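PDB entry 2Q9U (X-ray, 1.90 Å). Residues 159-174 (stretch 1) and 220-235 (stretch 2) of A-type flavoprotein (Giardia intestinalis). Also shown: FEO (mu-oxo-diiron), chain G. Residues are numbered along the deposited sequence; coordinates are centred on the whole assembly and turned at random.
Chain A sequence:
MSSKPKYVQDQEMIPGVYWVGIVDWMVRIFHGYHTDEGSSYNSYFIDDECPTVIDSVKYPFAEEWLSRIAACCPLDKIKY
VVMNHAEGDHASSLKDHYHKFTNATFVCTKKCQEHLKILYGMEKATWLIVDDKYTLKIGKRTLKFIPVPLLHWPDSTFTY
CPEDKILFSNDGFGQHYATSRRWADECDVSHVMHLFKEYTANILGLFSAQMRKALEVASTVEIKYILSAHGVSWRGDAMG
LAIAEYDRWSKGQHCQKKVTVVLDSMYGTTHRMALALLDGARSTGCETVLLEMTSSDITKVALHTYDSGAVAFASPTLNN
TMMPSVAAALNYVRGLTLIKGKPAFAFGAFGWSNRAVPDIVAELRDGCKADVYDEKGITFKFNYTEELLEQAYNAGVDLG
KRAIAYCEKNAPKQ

Stretch 1 159-174: TYCPEDKILFSNDGFG
Stretch 2 220-235: TVEIKYILSAHGVSWR

Neighbouring parallel strands satisfy each other's backbone polar groups along their length, and where they end, side chains and other partners must take over. Two stretches of the Giardia A-type flavoprotein illustrate the principle, burying 1032 Å² between them.

Stretch 1 enters as strand 159-161, turns through 162-164 with helical phi/psi, passes Lys 165 at phi/psi 66/41, and returns as the strand beginning at Ile 166. This hairpin is closed by Phe 168 N to Thr 159 O (2.6 Å) and Cys 161 N to Ile 166 O (2.8 Å). The returning strand runs parallel to strand 225-228, their directions 26° apart, pairing Ile 166 with Tyr 225, Leu 167 with Ile 226 and Phe 168 with Leu 227 at CA-CA distances of 4.8 to 4.9 Å. The ladder alternates: Tyr 225 N donates to Lys 165 O (3.2 Å), Leu 167 N to Tyr 225 O (2.8 Å), Leu 227 N to Leu 167 O (2.9 Å) and Ser 169 N to Leu 227 O (3.0 Å). Lys 165 O also accepts from Lys 224 N (2.8 Å).

Apolar side chains cover both faces. Ile 166 (m) and Phe 168 (m) share one with Tyr 225 (m) and Leu 227 (m), Phe 168 CE1 lying 3.7 Å from Leu 227 CD1; Leu 167 (t) and Ile 226 (m) occupy the other. Tyr 160 (t) reaches across, its OH donating to Glu 222 O at 2.7 Å while Val 221 CG2 sits over its ring. The Lys 165 ammonium instead turns back, NZ donating to Pro 162 O (2.7 Å).

Beyond the regular pairing, a water accepts from Asn 170 N (2.9 Å) and donates to Leu 227 O (2.7 Å). A type II' turn from Ser 169 to Gly 172 places Asn 170 at phi/psi 58/-128, and Asn 170 O accepts from Ala 229 N (2.7 Å). Gly 172 O accepts from Ser 169 OG (p) at 2.6 Å. A type II turn, 171 to 174, follows, with Phe 173 at phi/psi 67/13. Phe 173 O receives Trp 234 NE1 (2.9 Å), satisfying a buried indole, and Ile 226 CD1 packs over the Phe 173 ring, whose edge approaches the Trp 234 face. At Gly 174 an ideal CB would clash with Asp 171 O at 2.8 Å.

Metal completes the join. Asp 171 (m) bridges the diiron centre, OD1 to FE1 and OD2 to FE2, both 2.0 Å; His 230 (m) binds FE1 through NE2 at 2.1 Å.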

# COMPACT_ATOMS: atom_id res chain seq x y z
N THR A 159 27.41 2.08 26.64
CA THR A 159 28.27 1.27 27.53
C THR A 159 29.61 1.06 26.87
O THR A 159 29.71 0.74 25.68
CB THR A 159 27.59 -0.08 27.93
OG1 THR A 159 26.36 0.19 28.59
CG2 THR A 159 28.48 -0.91 28.88
N TYR A 160 30.67 1.27 27.64
CA TYR A 160 31.99 1.22 27.07
C TYR A 160 32.85 0.17 27.81
O TYR A 160 32.87 0.15 29.04
CB TYR A 160 32.63 2.61 27.14
CG TYR A 160 34.09 2.58 26.73
CD1 TYR A 160 34.45 2.30 25.41
CD2 TYR A 160 35.12 2.79 27.67
CE1 TYR A 160 35.80 2.24 25.01
CE2 TYR A 160 36.46 2.75 27.27
CZ TYR A 160 36.79 2.49 25.96
OH TYR A 160 38.11 2.44 25.56
N CYS A 161 33.53 -0.69 27.06
CA CYS A 161 34.44 -1.64 27.68
C CYS A 161 35.88 -1.23 27.38
O CYS A 161 36.33 -1.34 26.25
CB CYS A 161 34.16 -3.07 27.20
SG CYS A 161 35.39 -4.29 27.84
N PRO A 162 36.62 -0.75 28.41
CA PRO A 162 37.98 -0.26 28.22
C PRO A 162 39.00 -1.32 27.78
O PRO A 162 39.94 -0.97 27.07
CB PRO A 162 38.37 0.30 29.61
CG PRO A 162 37.08 0.45 30.35
CD PRO A 162 36.16 -0.61 29.81
N GLU A 163 38.84 -2.58 28.23
CA GLU A 163 39.81 -3.64 27.90
C GLU A 163 39.76 -4.07 26.45
O GLU A 163 40.81 -4.30 25.85
CB GLU A 163 39.65 -4.89 28.79
CG GLU A 163 39.89 -4.66 30.30
CD GLU A 163 38.73 -3.98 30.96
OE1 GLU A 163 37.61 -4.06 30.38
OE2 GLU A 163 38.91 -3.36 32.04
N ASP A 164 38.55 -4.18 25.90
CA ASP A 164 38.34 -4.60 24.52
C ASP A 164 38.09 -3.44 23.54
O ASP A 164 38.04 -3.65 22.33
CB ASP A 164 37.21 -5.62 24.47
CG ASP A 164 37.58 -6.95 25.13
OD1 ASP A 164 38.74 -7.10 25.55
OD2 ASP A 164 36.71 -7.84 25.24
N LYS A 165 37.94 -2.22 24.08
CA LYS A 165 37.79 -0.99 23.30
C LYS A 165 36.46 -1.04 22.53
O LYS A 165 36.38 -0.64 21.36
CB LYS A 165 38.97 -0.76 22.35
CG LYS A 165 40.40 -0.86 23.02
CD LYS A 165 40.61 0.20 24.14
CE LYS A 165 42.02 0.12 24.75
NZ LYS A 165 42.20 -1.16 25.54
N ILE A 166 35.43 -1.53 23.22
CA ILE A 166 34.09 -1.67 22.62
C ILE A 166 33.16 -0.59 23.12
O ILE A 166 33.00 -0.40 24.33
CB ILE A 166 33.42 -3.00 22.99
CG1 ILE A 166 34.29 -4.21 22.67
CG2 ILE A 166 32.07 -3.15 22.26
CD1 ILE A 166 33.93 -5.42 23.54
N LEU A 167 32.48 0.07 22.20
CA LEU A 167 31.40 0.95 22.57
C LEU A 167 30.08 0.26 22.20
O LEU A 167 29.80 0.00 21.01
CB LEU A 167 31.52 2.29 21.82
CG LEU A 167 30.45 3.32 22.18
CD1 LEU A 167 30.58 3.79 23.63
CD2 LEU A 167 30.42 4.53 21.22
N PHE A 168 29.27 -0.06 23.20
CA PHE A 168 27.91 -0.56 22.93
C PHE A 168 27.03 0.68 22.84
O PHE A 168 26.70 1.31 23.86
CB PHE A 168 27.44 -1.47 24.08
CG PHE A 168 28.24 -2.74 24.21
CD1 PHE A 168 27.94 -3.85 23.42
CD2 PHE A 168 29.26 -2.83 25.15
CE1 PHE A 168 28.68 -5.04 23.55
CE2 PHE A 168 29.99 -4.00 25.28
CZ PHE A 168 29.71 -5.11 24.49
N SER A 169 26.71 1.08 21.62
CA SER A 169 26.14 2.42 21.43
C SER A 169 24.61 2.46 21.40
O SER A 169 24.03 3.51 21.24
CB SER A 169 26.70 3.05 20.13
OG SER A 169 26.43 2.18 19.04
N ASN A 170 23.98 1.29 21.49
CA ASN A 170 22.51 1.21 21.47
C ASN A 170 21.98 1.87 20.16
O ASN A 170 22.46 1.50 19.08
CB ASN A 170 21.95 1.81 22.79
CG ASN A 170 20.46 1.61 22.95
OD1 ASN A 170 19.69 2.56 22.85
ND2 ASN A 170 20.05 0.38 23.20
N ASP A 171 21.04 2.80 20.23
CA ASP A 171 20.48 3.44 19.04
C ASP A 171 21.58 4.17 18.27
O ASP A 171 21.56 4.25 17.01
CB ASP A 171 19.39 4.45 19.40
CG ASP A 171 18.00 3.81 19.60
OD1 ASP A 171 17.69 2.69 19.08
OD2 ASP A 171 17.20 4.47 20.29
N GLY A 172 22.55 4.71 19.01
CA GLY A 172 23.68 5.38 18.35
C GLY A 172 24.35 4.50 17.31
O GLY A 172 24.57 3.30 17.53
N PHE A 173 24.66 5.10 16.16
CA PHE A 173 25.34 4.42 15.04
C PHE A 173 24.47 3.35 14.38
O PHE A 173 24.96 2.57 13.57
CB PHE A 173 26.71 3.84 15.43
CG PHE A 173 27.70 4.89 15.82
CD1 PHE A 173 27.77 5.35 17.14
CD2 PHE A 173 28.55 5.44 14.86
CE1 PHE A 173 28.68 6.36 17.50
CE2 PHE A 173 29.47 6.45 15.20
CZ PHE A 173 29.53 6.90 16.53
N GLY A 174 23.17 3.36 14.71
CA GLY A 174 22.25 2.36 14.20
C GLY A 174 21.77 2.62 12.79
O GLY A 174 21.85 3.76 12.27
N THR A 220 37.44 10.78 24.11
CA THR A 220 38.37 10.67 25.23
C THR A 220 38.88 9.24 25.44
O THR A 220 39.85 9.04 26.17
CB THR A 220 37.77 11.16 26.56
OG1 THR A 220 36.70 10.30 26.95
CG2 THR A 220 37.28 12.64 26.45
N VAL A 221 38.26 8.26 24.79
CA VAL A 221 38.67 6.88 24.99
C VAL A 221 38.92 6.22 23.64
O VAL A 221 38.37 6.66 22.62
CB VAL A 221 37.60 6.08 25.79
CG1 VAL A 221 37.52 6.57 27.24
CG2 VAL A 221 36.19 6.14 25.12
N GLU A 222 39.74 5.18 23.63
CA GLU A 222 40.00 4.44 22.41
C GLU A 222 38.82 3.49 22.10
O GLU A 222 38.42 2.70 22.94
CB GLU A 222 41.30 3.62 22.55
CG GLU A 222 41.65 2.82 21.30
CD GLU A 222 42.88 1.93 21.47
OE1 GLU A 222 43.58 2.05 22.50
OE2 GLU A 222 43.13 1.09 20.58
N ILE A 223 38.32 3.56 20.87
CA ILE A 223 37.25 2.65 20.43
C ILE A 223 37.70 1.85 19.19
O ILE A 223 37.99 2.45 18.14
CB ILE A 223 35.97 3.48 20.12
CG1 ILE A 223 35.45 4.16 21.42
CG2 ILE A 223 34.89 2.59 19.48
CD1 ILE A 223 34.55 5.38 21.20
N LYS A 224 37.77 0.52 19.29
CA LYS A 224 38.05 -0.32 18.11
C LYS A 224 36.77 -0.83 17.48
O LYS A 224 36.78 -1.18 16.31
CB LYS A 224 38.90 -1.56 18.45
CG LYS A 224 40.31 -1.24 18.99
CD LYS A 224 41.32 -2.37 18.70
CE LYS A 224 40.77 -3.76 18.98
NZ LYS A 224 41.82 -4.79 19.37
N TYR A 225 35.70 -0.94 18.27
CA TYR A 225 34.43 -1.52 17.80
C TYR A 225 33.23 -0.72 18.28
O TYR A 225 33.15 -0.39 19.48
CB TYR A 225 34.26 -2.96 18.33
CG TYR A 225 35.40 -3.89 17.94
CD1 TYR A 225 35.55 -4.29 16.62
CD2 TYR A 225 36.36 -4.31 18.89
CE1 TYR A 225 36.61 -5.14 16.23
CE2 TYR A 225 37.43 -5.19 18.52
CZ TYR A 225 37.54 -5.59 17.18
OH TYR A 225 38.55 -6.42 16.77
N ILE A 226 32.29 -0.44 17.38
CA ILE A 226 31.02 0.13 17.83
C ILE A 226 29.91 -0.86 17.52
O ILE A 226 29.59 -1.13 16.35
CB ILE A 226 30.72 1.51 17.18
CG1 ILE A 226 31.84 2.51 17.49
CG2 ILE A 226 29.38 2.04 17.71
CD1 ILE A 226 31.73 3.82 16.63
N LEU A 227 29.38 -1.46 18.58
CA LEU A 227 28.31 -2.44 18.44
C LEU A 227 26.99 -1.74 18.72
O LEU A 227 26.68 -1.36 19.85
CB LEU A 227 28.51 -3.64 19.38
CG LEU A 227 29.84 -4.42 19.36
CD1 LEU A 227 29.70 -5.76 20.08
CD2 LEU A 227 30.53 -4.59 18.01
N SER A 228 26.22 -1.53 17.66
CA SER A 228 24.99 -0.77 17.74
C SER A 228 23.80 -1.71 18.03
O SER A 228 23.91 -2.90 17.82
CB SER A 228 24.74 -0.05 16.40
OG SER A 228 23.53 0.69 16.47
N ALA A 229 22.68 -1.15 18.47
CA ALA A 229 21.46 -1.94 18.74
C ALA A 229 20.51 -2.07 17.52
O ALA A 229 19.53 -2.80 17.58
CB ALA A 229 20.71 -1.39 19.96
N HIS A 230 20.84 -1.41 16.41
CA HIS A 230 20.09 -1.58 15.15
C HIS A 230 21.03 -1.81 13.97
O HIS A 230 21.99 -1.04 13.77
CB HIS A 230 19.24 -0.36 14.83
CG HIS A 230 18.09 -0.14 15.76
ND1 HIS A 230 17.01 -1.00 15.85
CD2 HIS A 230 17.84 0.86 16.64
CE1 HIS A 230 16.16 -0.54 16.76
NE2 HIS A 230 16.65 0.59 17.25
N GLY A 231 20.78 -2.87 13.20
CA GLY A 231 21.47 -3.06 11.94
C GLY A 231 22.87 -3.61 12.15
O GLY A 231 23.07 -4.47 13.02
N VAL A 232 23.83 -3.11 11.38
CA VAL A 232 25.19 -3.63 11.43
C VAL A 232 26.07 -2.81 12.37
O VAL A 232 25.76 -1.64 12.70
CB VAL A 232 25.87 -3.77 10.03
CG1 VAL A 232 25.09 -4.74 9.17
CG2 VAL A 232 25.98 -2.41 9.34
N SER A 233 27.15 -3.44 12.80
CA SER A 233 28.11 -2.81 13.71
C SER A 233 29.36 -2.40 12.94
O SER A 233 29.52 -2.72 11.75
CB SER A 233 28.43 -3.79 14.85
OG SER A 233 27.29 -3.90 15.67
N TRP A 234 30.25 -1.68 13.62
CA TRP A 234 31.29 -0.91 12.98
C TRP A 234 32.69 -1.27 13.50
O TRP A 234 32.91 -1.43 14.74
CB TRP A 234 31.06 0.60 13.20
CG TRP A 234 29.73 1.09 12.73
CD1 TRP A 234 28.56 1.19 13.47
CD2 TRP A 234 29.42 1.55 11.41
NE1 TRP A 234 27.54 1.66 12.66
CE2 TRP A 234 28.04 1.89 11.40
CE3 TRP A 234 30.16 1.68 10.23
CZ2 TRP A 234 27.40 2.39 10.27
CZ3 TRP A 234 29.50 2.17 9.07
CH2 TRP A 234 28.15 2.52 9.11
N ARG A 235 33.62 -1.37 12.57
CA ARG A 235 35.03 -1.54 12.86
C ARG A 235 35.90 -0.95 11.71
O ARG A 235 35.41 -0.56 10.73
CB ARG A 235 35.34 -3.01 13.13
CG ARG A 235 35.29 -3.85 11.87
CD ARG A 235 35.28 -5.33 12.08
NE ARG A 235 34.89 -6.11 10.93
CZ ARG A 235 34.93 -7.42 10.88
NH1 ARG A 235 35.35 -8.12 11.88
NH2 ARG A 235 34.56 -8.04 9.82
FE1 FEO G . 15.93 1.70 18.90
FE2 FEO G . 15.20 4.55 20.71
O FEO G . 15.08 2.54 20.31
O HOH W 1 39.65 -5.37 21.47
O HOH W 2 24.76 -1.44 21.81